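Local coordinates for protein carboxyvinyl-carboxyphosphonate phosphorylmutase (Bacillus anthracis, PDB 4IQD) that belongs to the phosphoenolpyruvate phosphomutase family of TIM-barrel-like enzymes and binds pyruvic acid at several sites, at residues A[140-151]-A[180-189]; A[169-178]-A[202-210]. All coordinates share one frame; numbering follows the deposited sequence.

Interaction 1: A[140-151]-A[180-189]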
loop_
_atom_site.group_PDB
_atom_site.type_symbol
_atom_site.label_atom_id
_atom_site.label_comp_id
_atom_site.label_asym_id
_atom_site.label_seq_id
_atom_site.Cartn_x
_atom_site.Cartn_y
_atom_site.Cartn_z
ATOM N N LEU A 140 -2.073 31.119 -6.097
ATOM C CA LEU A 140 -2.071 30.862 -4.664
ATOM C C LEU A 140 -3.194 31.632 -3.999
ATOM O O LEU A 140 -3.738 32.572 -4.576
ATOM C CB LEU A 140 -0.748 31.306 -4.054
ATOM C CG LEU A 140 0.522 30.803 -4.733
ATOM C CD1 LEU A 140 1.725 31.481 -4.123
ATOM C CD2 LEU A 140 0.635 29.291 -4.612
ATOM N N VAL A 141 -3.535 31.236 -2.780
ATOM C CA VAL A 141 -4.505 31.978 -1.994
ATOM C C VAL A 141 -3.806 33.180 -1.394
ATOM O O VAL A 141 -2.577 33.264 -1.415
ATOM C CB VAL A 141 -5.080 31.135 -0.849
ATOM C CG1 VAL A 141 -5.735 29.877 -1.391
ATOM C CG2 VAL A 141 -3.992 30.792 0.161
ATOM N N THR A 142 -4.584 34.113 -0.862
ATOM C CA THR A 142 -4.005 35.277 -0.221
ATOM C C THR A 142 -3.243 34.835 1.012
ATOM O O THR A 142 -3.478 33.749 1.545
ATOM C CB THR A 142 -5.074 36.287 0.200
ATOM O OG1 THR A 142 -5.998 35.657 1.094
ATOM C CG2 THR A 142 -5.820 36.800 -1.013
ATOM N N THR A 143 -2.321 35.677 1.455
ATOM C CA THR A 143 -1.548 35.391 2.648
ATOM C C THR A 143 -2.472 35.194 3.843
ATOM O O THR A 143 -2.289 34.265 4.625
ATOM C CB THR A 143 -0.546 36.515 2.940
ATOM O OG1 THR A 143 0.287 36.717 1.792
ATOM C CG2 THR A 143 0.322 36.155 4.130
ATOM N N GLU A 144 -3.473 36.062 3.961
ATOM C CA GLU A 144 -4.453 35.987 5.041
ATOM C C GLU A 144 -5.199 34.666 5.013
ATOM O O GLU A 144 -5.522 34.094 6.056
ATOM C CB GLU A 144 -5.463 37.128 4.924
ATOM C CG GLU A 144 -6.690 36.958 5.809
ATOM C CD GLU A 144 -7.776 37.970 5.508
ATOM O OE1 GLU A 144 -8.276 37.986 4.363
ATOM O OE2 GLU A 144 -8.126 38.752 6.417
ATOM N N GLU A 145 -5.464 34.185 3.806
ATOM C CA GLU A 145 -6.232 32.969 3.618
ATOM C C GLU A 145 -5.578 31.777 4.315
ATOM O O GLU A 145 -6.259 30.985 4.960
ATOM C CB GLU A 145 -6.418 32.696 2.127
ATOM C CG GLU A 145 -7.816 32.244 1.748
ATOM C CD GLU A 145 -8.102 32.412 0.265
ATOM O OE1 GLU A 145 -7.741 33.473 -0.297
ATOM O OE2 GLU A 145 -8.681 31.481 -0.336
ATOM N N LEU A 146 -4.258 31.659 4.201
ATOM C CA LEU A 146 -3.543 30.597 4.902
ATOM C C LEU A 146 -3.381 30.939 6.376
ATOM O O LEU A 146 -3.432 30.060 7.234
ATOM C CB LEU A 146 -2.172 30.323 4.279
ATOM C CG LEU A 146 -1.487 29.099 4.904
ATOM C CD1 LEU A 146 -2.389 27.879 4.793
ATOM C CD2 LEU A 146 -0.130 28.808 4.295
ATOM N N VAL A 147 -3.185 32.223 6.656
ATOM C CA VAL A 147 -3.013 32.706 8.019
ATOM C C VAL A 147 -4.170 32.266 8.902
ATOM O O VAL A 147 -3.965 31.750 9.999
ATOM C CB VAL A 147 -2.879 34.244 8.051
ATOM C CG1 VAL A 147 -3.294 34.807 9.406
ATOM C CG2 VAL A 147 -1.455 34.657 7.704
ATOM N N GLN A 148 -5.386 32.455 8.409
ATOM C CA GLN A 148 -6.572 32.049 9.145
ATOM C C GLN A 148 -6.620 30.538 9.347
ATOM O O GLN A 148 -6.979 30.058 10.421
ATOM C CB GLN A 148 -7.822 32.527 8.423
ATOM C CG GLN A 148 -7.950 34.030 8.389
ATOM C CD GLN A 148 -9.110 34.484 7.542
ATOM O OE1 GLN A 148 -9.458 33.840 6.553
ATOM N NE2 GLN A 148 -9.723 35.595 7.927
ATOM N N LYS A 149 -6.249 29.791 8.313
ATOM C CA LYS A 149 -6.216 28.337 8.398
ATOM C C LYS A 149 -5.232 27.855 9.459
ATOM O O LYS A 149 -5.516 26.914 10.197
ATOM C CB LYS A 149 -5.872 27.720 7.045
ATOM C CG LYS A 149 -7.008 27.766 6.045
ATOM C CD LYS A 149 -6.709 26.908 4.830
ATOM C CE LYS A 149 -7.959 26.690 3.997
ATOM N NZ LYS A 149 -7.732 25.745 2.870
ATOM N N ILE A 150 -4.073 28.501 9.529
ATOM C CA ILE A 150 -3.066 28.156 10.522
ATOM C C ILE A 150 -3.594 28.451 11.920
ATOM O O ILE A 150 -3.432 27.649 12.840
ATOM C CB ILE A 150 -1.754 28.918 10.268
ATOM C CG1 ILE A 150 -1.143 28.473 8.936
ATOM C CG2 ILE A 150 -0.772 28.696 11.399
ATOM C CD1 ILE A 150 0.089 29.245 8.527
ATOM N N LYS A 151 -4.246 29.600 12.064
ATOM C CA LYS A 151 -4.864 29.992 13.326
ATOM C C LYS A 151 -5.937 29.000 13.738
ATOM O O LYS A 151 -6.114 28.727 14.925
ATOM C CB LYS A 151 -5.472 31.391 13.212
ATOM C CG LYS A 151 -4.451 32.508 13.089
ATOM C CD LYS A 151 -5.069 33.780 12.527
ATOM C CE LYS A 151 -6.108 34.377 13.459
ATOM N NZ LYS A 151 -6.607 35.685 12.933
ATOM N N ARG A 180 5.415 36.141 2.914
ATOM C CA ARG A 180 4.390 35.146 3.203
ATOM C C ARG A 180 4.837 34.256 4.349
ATOM O O ARG A 180 4.108 34.079 5.320
ATOM C CB ARG A 180 4.103 34.279 1.978
ATOM C CG ARG A 180 3.197 34.910 0.938
ATOM C CD ARG A 180 2.770 33.862 -0.076
ATOM N NE ARG A 180 1.820 34.369 -1.058
ATOM C CZ ARG A 180 0.498 34.273 -0.944
ATOM N NH1 ARG A 180 -0.043 33.696 0.118
ATOM N NH2 ARG A 180 -0.286 34.760 -1.893
ATOM N N ALA A 181 6.052 33.731 4.232
ATOM C CA ALA A 181 6.621 32.825 5.225
ATOM C C ALA A 181 6.573 33.382 6.644
ATOM O O ALA A 181 6.073 32.725 7.553
ATOM C CB ALA A 181 8.054 32.463 4.848
ATOM N N ASN A 182 7.085 34.594 6.827
ATOM C CA ASN A 182 7.115 35.211 8.147
ATOM C C ASN A 182 5.722 35.467 8.712
ATOM O O ASN A 182 5.538 35.532 9.927
ATOM C CB ASN A 182 7.921 36.511 8.122
ATOM C CG ASN A 182 9.416 36.270 8.032
ATOM O OD1 ASN A 182 9.937 35.303 8.586
ATOM N ND2 ASN A 182 10.116 37.156 7.331
ATOM N N ALA A 183 4.746 35.615 7.824
ATOM C CA ALA A 183 3.365 35.801 8.243
ATOM C C ALA A 183 2.813 34.495 8.786
ATOM O O ALA A 183 2.176 34.466 9.837
ATOM C CB ALA A 183 2.520 36.282 7.085
ATOM N N TYR A 184 3.071 33.415 8.058
ATOM C CA TYR A 184 2.601 32.096 8.444
ATOM C C TYR A 184 3.216 31.692 9.779
ATOM O O TYR A 184 2.576 31.029 10.593
ATOM C CB TYR A 184 2.968 31.067 7.376
ATOM C CG TYR A 184 2.413 31.346 5.993
ATOM C CD1 TYR A 184 1.292 32.148 5.809
ATOM C CD2 TYR A 184 3.011 30.793 4.869
ATOM C CE1 TYR A 184 0.791 32.393 4.538
ATOM C CE2 TYR A 184 2.519 31.032 3.600
ATOM C CZ TYR A 184 1.411 31.831 3.438
ATOM O OH TYR A 184 0.928 32.063 2.170
ATOM N N VAL A 185 4.459 32.110 9.997
ATOM C CA VAL A 185 5.168 31.811 11.236
ATOM C C VAL A 185 4.523 32.503 12.429
ATOM O O VAL A 185 4.254 31.874 13.450
ATOM C CB VAL A 185 6.650 32.226 11.155
ATOM C CG1 VAL A 185 7.311 32.103 12.521
ATOM C CG2 VAL A 185 7.379 31.381 10.129
ATOM N N LYS A 186 4.265 33.799 12.301
ATOM C CA LYS A 186 3.642 34.535 13.392
ATOM C C LYS A 186 2.215 34.050 13.621
ATOM O O LYS A 186 1.659 34.214 14.705
ATOM C CB LYS A 186 3.670 36.040 13.124
ATOM C CG LYS A 186 2.366 36.624 12.626
ATOM C CD LYS A 186 2.363 38.128 12.816
ATOM C CE LYS A 186 2.663 38.485 14.267
ATOM N NZ LYS A 186 2.717 39.956 14.491
ATOM N N ALA A 187 1.632 33.444 12.592
ATOM C CA ALA A 187 0.276 32.923 12.680
ATOM C C ALA A 187 0.254 31.629 13.484
ATOM O O ALA A 187 -0.781 31.240 14.023
ATOM C CB ALA A 187 -0.302 32.705 11.290
ATOM N N GLY A 188 1.400 30.962 13.564
ATOM C CA GLY A 188 1.513 29.780 14.396
ATOM C C GLY A 188 2.343 28.657 13.815
ATOM O O GLY A 188 2.614 27.676 14.501
ATOM N N ALA A 189 2.742 28.785 12.555
ATOM C CA ALA A 189 3.553 27.749 11.925
ATOM C C ALA A 189 4.898 27.624 12.631
ATOM O O ALA A 189 5.487 28.624 13.037
ATOM C CB ALA A 189 3.743 28.038 10.444
#
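Arg-180 and Tyr-184 reach the 140-151 segment because both side chains leave their helix with CG beside the backbone N (chi1 -80° and -59°), and because the arginine then runs extended from CG to NE. Its guanidinium arrives at the loop ahead of helix 143-151. There NH2 donates to Val-141 O at 2.8 Å, while NH1 adds a weak bond to the same oxygen, so one carbonyl receives both terminal nitrogens. Arginine suits this place because it can also use NH1 within its own helix, donating in the guanidinium plane to Tyr-184 OH at 2.8 Å; that bond ties down the tyrosine hydroxyl. Thr-143 OG1 lies over one guanidinium face and Leu-140 CB over the other.

The Tyr-184 ring is a knob set among Thr-143, Leu-146, Val-147 and Ile-150. Leu-146 CD2 stands over the ring in a CH-pi contact, 3.5 Å from the Tyr-184 centroid and almost on the ring normal, whereas Thr-143 O meets the edge. Ile-150 approaches with CD1, 3.6 Å from Tyr-184 CB. Small residues suit the facing helix where the backbones run close: Ala-183 CB touches Thr-143 CG2 at 3.7 Å, and Ala-187 CB fits between Val-147 and Ile-150. Gly-188, with positive phi, ends that helix in a Schellman motif. At the other helix's start, Thr-142 and Glu-145 form a capping box.

The segments 143-151 and 180-187 run nearly parallel, 23° apart, with axes 8.9 Å from each other at closest, as neighbouring outer helices of a beta/alpha barrel do. Beneath them, Leu-146 rests on strand 120-124, Ile-150, Tyr-184 and Ala-189 pack on strand 161-166, and Tyr-184 OH also bonds Asp-125 just past strand 120-124.

Interaction 2: A[169-178]-A[202-210]. With PYR (pyruvic acid), chain D.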
loop_
_atom_site.group_PDB
_atom_site.type_symbol
_atom_site.label_atom_id
_atom_site.label_comp_id
_atom_site.label_asym_id
_atom_site.label_seq_id
_atom_site.Cartn_x
_atom_site.Cartn_y
_atom_site.Cartn_z
ATOM N N ARG A 169 7.720 31.491 -4.384
ATOM C CA ARG A 169 8.975 31.811 -5.056
ATOM C C ARG A 169 8.830 31.834 -6.575
ATOM O O ARG A 169 9.155 32.831 -7.227
ATOM C CB ARG A 169 10.069 30.820 -4.666
ATOM C CG ARG A 169 11.372 31.020 -5.423
ATOM C CD ARG A 169 11.905 32.417 -5.197
ATOM N NE ARG A 169 13.082 32.722 -6.004
ATOM C CZ ARG A 169 13.037 33.214 -7.238
ATOM N NH1 ARG A 169 11.871 33.444 -7.824
ATOM N NH2 ARG A 169 14.161 33.468 -7.888
ATOM N N GLY A 170 8.328 30.740 -7.133
ATOM C CA GLY A 170 8.282 30.576 -8.573
ATOM C C GLY A 170 7.137 31.282 -9.269
ATOM O O GLY A 170 7.026 31.226 -10.493
ATOM N N VAL A 171 6.285 31.951 -8.502
ATOM C CA VAL A 171 5.136 32.630 -9.089
ATOM C C VAL A 171 5.085 34.122 -8.743
ATOM O O VAL A 171 4.601 34.935 -9.531
ATOM C CB VAL A 171 3.813 31.925 -8.710
ATOM C CG1 VAL A 171 3.563 32.021 -7.219
ATOM C CG2 VAL A 171 2.650 32.505 -9.497
ATOM N N GLU A 172 5.616 34.482 -7.578
ATOM C CA GLU A 172 5.600 35.872 -7.132
ATOM C C GLU A 172 6.990 36.453 -6.898
ATOM O O GLU A 172 7.202 37.651 -7.073
ATOM C CB GLU A 172 4.772 36.011 -5.858
ATOM C CG GLU A 172 3.311 35.665 -6.026
ATOM C CD GLU A 172 2.565 35.682 -4.712
ATOM O OE1 GLU A 172 3.176 36.039 -3.685
ATOM O OE2 GLU A 172 1.369 35.333 -4.706
ATOM N N GLY A 173 7.934 35.614 -6.489
ATOM C CA GLY A 173 9.285 36.082 -6.256
ATOM C C GLY A 173 9.809 35.795 -4.864
ATOM O O GLY A 173 9.051 35.486 -3.945
ATOM N N LEU A 174 11.123 35.915 -4.716
ATOM C CA LEU A 174 11.811 35.558 -3.483
ATOM C C LEU A 174 11.322 36.342 -2.276
ATOM O O LEU A 174 10.882 35.755 -1.294
ATOM C CB LEU A 174 13.315 35.748 -3.644
ATOM C CG LEU A 174 14.166 35.286 -2.461
ATOM C CD1 LEU A 174 13.794 33.871 -2.039
ATOM C CD2 LEU A 174 15.637 35.362 -2.832
ATOM N N ASP A 175 11.404 37.666 -2.351
ATOM C CA ASP A 175 10.988 38.512 -1.237
ATOM C C ASP A 175 9.513 38.330 -0.908
ATOM O O ASP A 175 9.103 38.494 0.237
ATOM C CB ASP A 175 11.282 39.981 -1.530
ATOM C CG ASP A 175 12.748 40.319 -1.377
ATOM O OD1 ASP A 175 13.417 39.697 -0.523
ATOM O OD2 ASP A 175 13.229 41.209 -2.111
ATOM N N GLU A 176 8.725 37.988 -1.921
ATOM C CA GLU A 176 7.308 37.715 -1.728
ATOM C C GLU A 176 7.133 36.496 -0.851
ATOM O O GLU A 176 6.301 36.476 0.051
ATOM C CB GLU A 176 6.633 37.446 -3.063
ATOM C CG GLU A 176 5.444 38.314 -3.324
ATOM C CD GLU A 176 5.744 39.372 -4.348
ATOM O OE1 GLU A 176 4.786 40.014 -4.826
ATOM O OE2 GLU A 176 6.938 39.556 -4.676
ATOM N N ALA A 177 7.920 35.468 -1.137
ATOM C CA ALA A 177 7.863 34.237 -0.368
ATOM C C ALA A 177 8.280 34.499 1.074
ATOM O O ALA A 177 7.633 34.024 2.005
ATOM C CB ALA A 177 8.743 33.183 -1.001
ATOM N N ILE A 178 9.349 35.270 1.249
ATOM C CA ILE A 178 9.850 35.601 2.580
ATOM C C ILE A 178 8.778 36.298 3.404
ATOM O O ILE A 178 8.603 36.005 4.591
ATOM C CB ILE A 178 11.111 36.485 2.508
ATOM C CG1 ILE A 178 12.301 35.663 2.015
ATOM C CG2 ILE A 178 11.421 37.102 3.865
ATOM C CD1 ILE A 178 13.595 36.442 1.924
ATOM N N GLU A 202 19.981 31.623 -2.318
ATOM C CA GLU A 202 18.579 31.814 -1.974
ATOM C C GLU A 202 18.219 31.030 -0.725
ATOM O O GLU A 202 17.436 31.488 0.103
ATOM C CB GLU A 202 17.662 31.438 -3.140
ATOM C CG GLU A 202 17.723 32.432 -4.291
ATOM C CD GLU A 202 16.548 32.320 -5.246
ATOM O OE1 GLU A 202 15.629 31.520 -4.976
ATOM O OE2 GLU A 202 16.543 33.040 -6.266
ATOM N N PHE A 203 18.809 29.847 -0.587
ATOM C CA PHE A 203 18.580 29.016 0.589
ATOM C C PHE A 203 19.068 29.765 1.822
ATOM O O PHE A 203 18.305 30.007 2.758
ATOM C CB PHE A 203 19.304 27.668 0.477
ATOM C CG PHE A 203 18.842 26.808 -0.676
ATOM C CD1 PHE A 203 17.699 27.107 -1.383
ATOM C CD2 PHE A 203 19.548 25.678 -1.034
ATOM C CE1 PHE A 203 17.298 26.304 -2.431
ATOM C CE2 PHE A 203 19.154 24.882 -2.075
ATOM C CZ PHE A 203 18.023 25.195 -2.775
ATOM N N ARG A 204 20.346 30.137 1.811
ATOM C CA ARG A 204 20.964 30.847 2.928
ATOM C C ARG A 204 20.271 32.177 3.230
ATOM O O ARG A 204 20.110 32.547 4.393
ATOM C CB ARG A 204 22.450 31.081 2.645
ATOM C CG ARG A 204 23.246 29.817 2.334
ATOM C CD ARG A 204 24.734 30.131 2.192
ATOM N NE ARG A 204 25.563 28.940 2.011
ATOM C CZ ARG A 204 26.086 28.228 3.007
ATOM N NH1 ARG A 204 25.860 28.575 4.265
ATOM N NH2 ARG A 204 26.829 27.161 2.747
ATOM N N LEU A 205 19.867 32.893 2.184
ATOM C CA LEU A 205 19.186 34.173 2.360
ATOM C C LEU A 205 17.808 33.998 2.979
ATOM O O LEU A 205 17.410 34.765 3.857
ATOM C CB LEU A 205 19.043 34.904 1.030
ATOM C CG LEU A 205 18.221 36.193 1.097
ATOM C CD1 LEU A 205 18.862 37.199 2.047
ATOM C CD2 LEU A 205 18.045 36.800 -0.282
ATOM N N PHE A 206 17.078 32.998 2.502
ATOM C CA PHE A 206 15.738 32.736 3.002
ATOM C C PHE A 206 15.823 32.373 4.478
ATOM O O PHE A 206 15.067 32.886 5.298
ATOM C CB PHE A 206 15.079 31.613 2.199
ATOM C CG PHE A 206 13.598 31.486 2.431
ATOM C CD1 PHE A 206 12.695 32.154 1.621
ATOM C CD2 PHE A 206 13.107 30.685 3.449
ATOM C CE1 PHE A 206 11.330 32.035 1.827
ATOM C CE2 PHE A 206 11.743 30.561 3.660
ATOM C CZ PHE A 206 10.855 31.238 2.848
ATOM N N ASN A 207 16.767 31.493 4.803
ATOM C CA ASN A 207 17.037 31.103 6.179
ATOM C C ASN A 207 17.364 32.312 7.050
ATOM O O ASN A 207 16.969 32.376 8.214
ATOM C CB ASN A 207 18.195 30.099 6.212
ATOM C CG ASN A 207 18.470 29.563 7.604
ATOM O OD1 ASN A 207 17.574 29.474 8.442
ATOM N ND2 ASN A 207 19.722 29.198 7.856
ATOM N N SER A 208 18.070 33.275 6.466
ATOM C CA SER A 208 18.528 34.450 7.194
ATOM C C SER A 208 17.394 35.420 7.485
ATOM O O SER A 208 17.426 36.145 8.474
ATOM C CB SER A 208 19.618 35.168 6.401
ATOM O OG SER A 208 20.226 36.176 7.187
ATOM N N LYS A 209 16.393 35.431 6.618
ATOM C CA LYS A 209 15.317 36.404 6.730
ATOM C C LYS A 209 14.054 35.820 7.354
ATOM O O LYS A 209 13.101 36.549 7.619
ATOM C CB LYS A 209 14.990 36.992 5.356
ATOM C CG LYS A 209 14.950 38.513 5.319
ATOM C CD LYS A 209 16.331 39.098 5.088
ATOM C CE LYS A 209 16.327 40.606 5.263
ATOM N NZ LYS A 209 15.306 41.273 4.409
ATOM N N VAL A 210 14.044 34.510 7.587
ATOM C CA VAL A 210 12.859 33.840 8.121
ATOM C C VAL A 210 13.127 33.203 9.490
ATOM O O VAL A 210 14.075 32.435 9.649
ATOM C CB VAL A 210 12.326 32.778 7.136
ATOM C CG1 VAL A 210 11.175 32.001 7.751
ATOM C CG2 VAL A 210 11.892 33.433 5.831
HETATM C C PYR D . 12.167 38.767 -6.309
HETATM O O PYR D . 11.028 39.211 -5.845
HETATM O OXT PYR D . 13.248 38.891 -5.583
HETATM C CA PYR D . 12.204 38.164 -7.562
HETATM O O3 PYR D . 13.073 37.222 -7.837
HETATM C CB PYR D . 11.223 38.606 -8.603
#
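Arg-169 meets Glu-202 side-on, NE and NH2 each taking one carboxylate oxygen in a two-bond salt bridge. The NH2 bond to Glu-202 OE2 is 2.9 Å long and nearly straight at 168°, and uses the syn lone pair. NE reaches Glu-202 OE1 at 3.0 Å, also from the syn side but out of the carboxylate plane, since the two flat groups are turned 31° against each other. A bend at chi2 (59°) in Arg-169 and an extended Glu-202 chain beyond CG set the two groups edge to edge.

Next to the salt bridge the contact becomes apolar. Leu-174 forks at its tip: CD2 touches Leu-205 CD2 at 3.8 Å and also the aliphatic CG of Glu-202, while CD1 meets the edge of the Phe-206 ring. Ile-178 CG1 approaches Phe-206 CD1 at 3.6 Å, and Ile-178 CD1 packs on Lys-209 CB, the methylene part of a lysine. Ala-177 is small enough to lie against Phe-206 CE1, and Val-210 CG2 covers part of one face of that ring within its own segment.

Pyruvic acid touches the 169-178 segment directly. Glycine suits the N-cap of helix 174-178 through its positive phi and its closeness to the ligand, with Gly-173 CA 3.6 Å from pyruvic acid O. Leu-174 N is 3.4 Å from pyruvic acid C, and O3 lies loosely over a face of the Arg-169 guanidinium, without a hydrogen bond.

Further out, Gln-198 N donates to Glu-202 OE1 and so steadies the carboxylate, while Phe-206 is backed by Ile-192 and Pro-194 of strand 191-194.

The helix start and the arginine would be expected to suit a carboxylate, and Glu-202 probably offsets part of the arginine's charge while fixing how its plane is turned.

In the fold
From the N terminus, the chain passes through 140-151, crosses strand 161-166, and enters the loop at 169-178 that starts helix 174-187. The later turns of this helix return to 140-151, closing interaction 1 over 28 intervening residues. Strand 191-194 and helix 200-209 follow, and 202-210 closes interaction 2 back on 169-178 over 23. The two closures therefore cross rather than nest, and helix 174-187 is common to both, linking three successive outer helices of the barrel. Their centres are 15 Å apart, yet they touch: Asn-182 ND2 probably bonds Lys-209 O, Arg-180 and Glu-172 form a long, weak ion pair, and Leu-140 packs on Val-171.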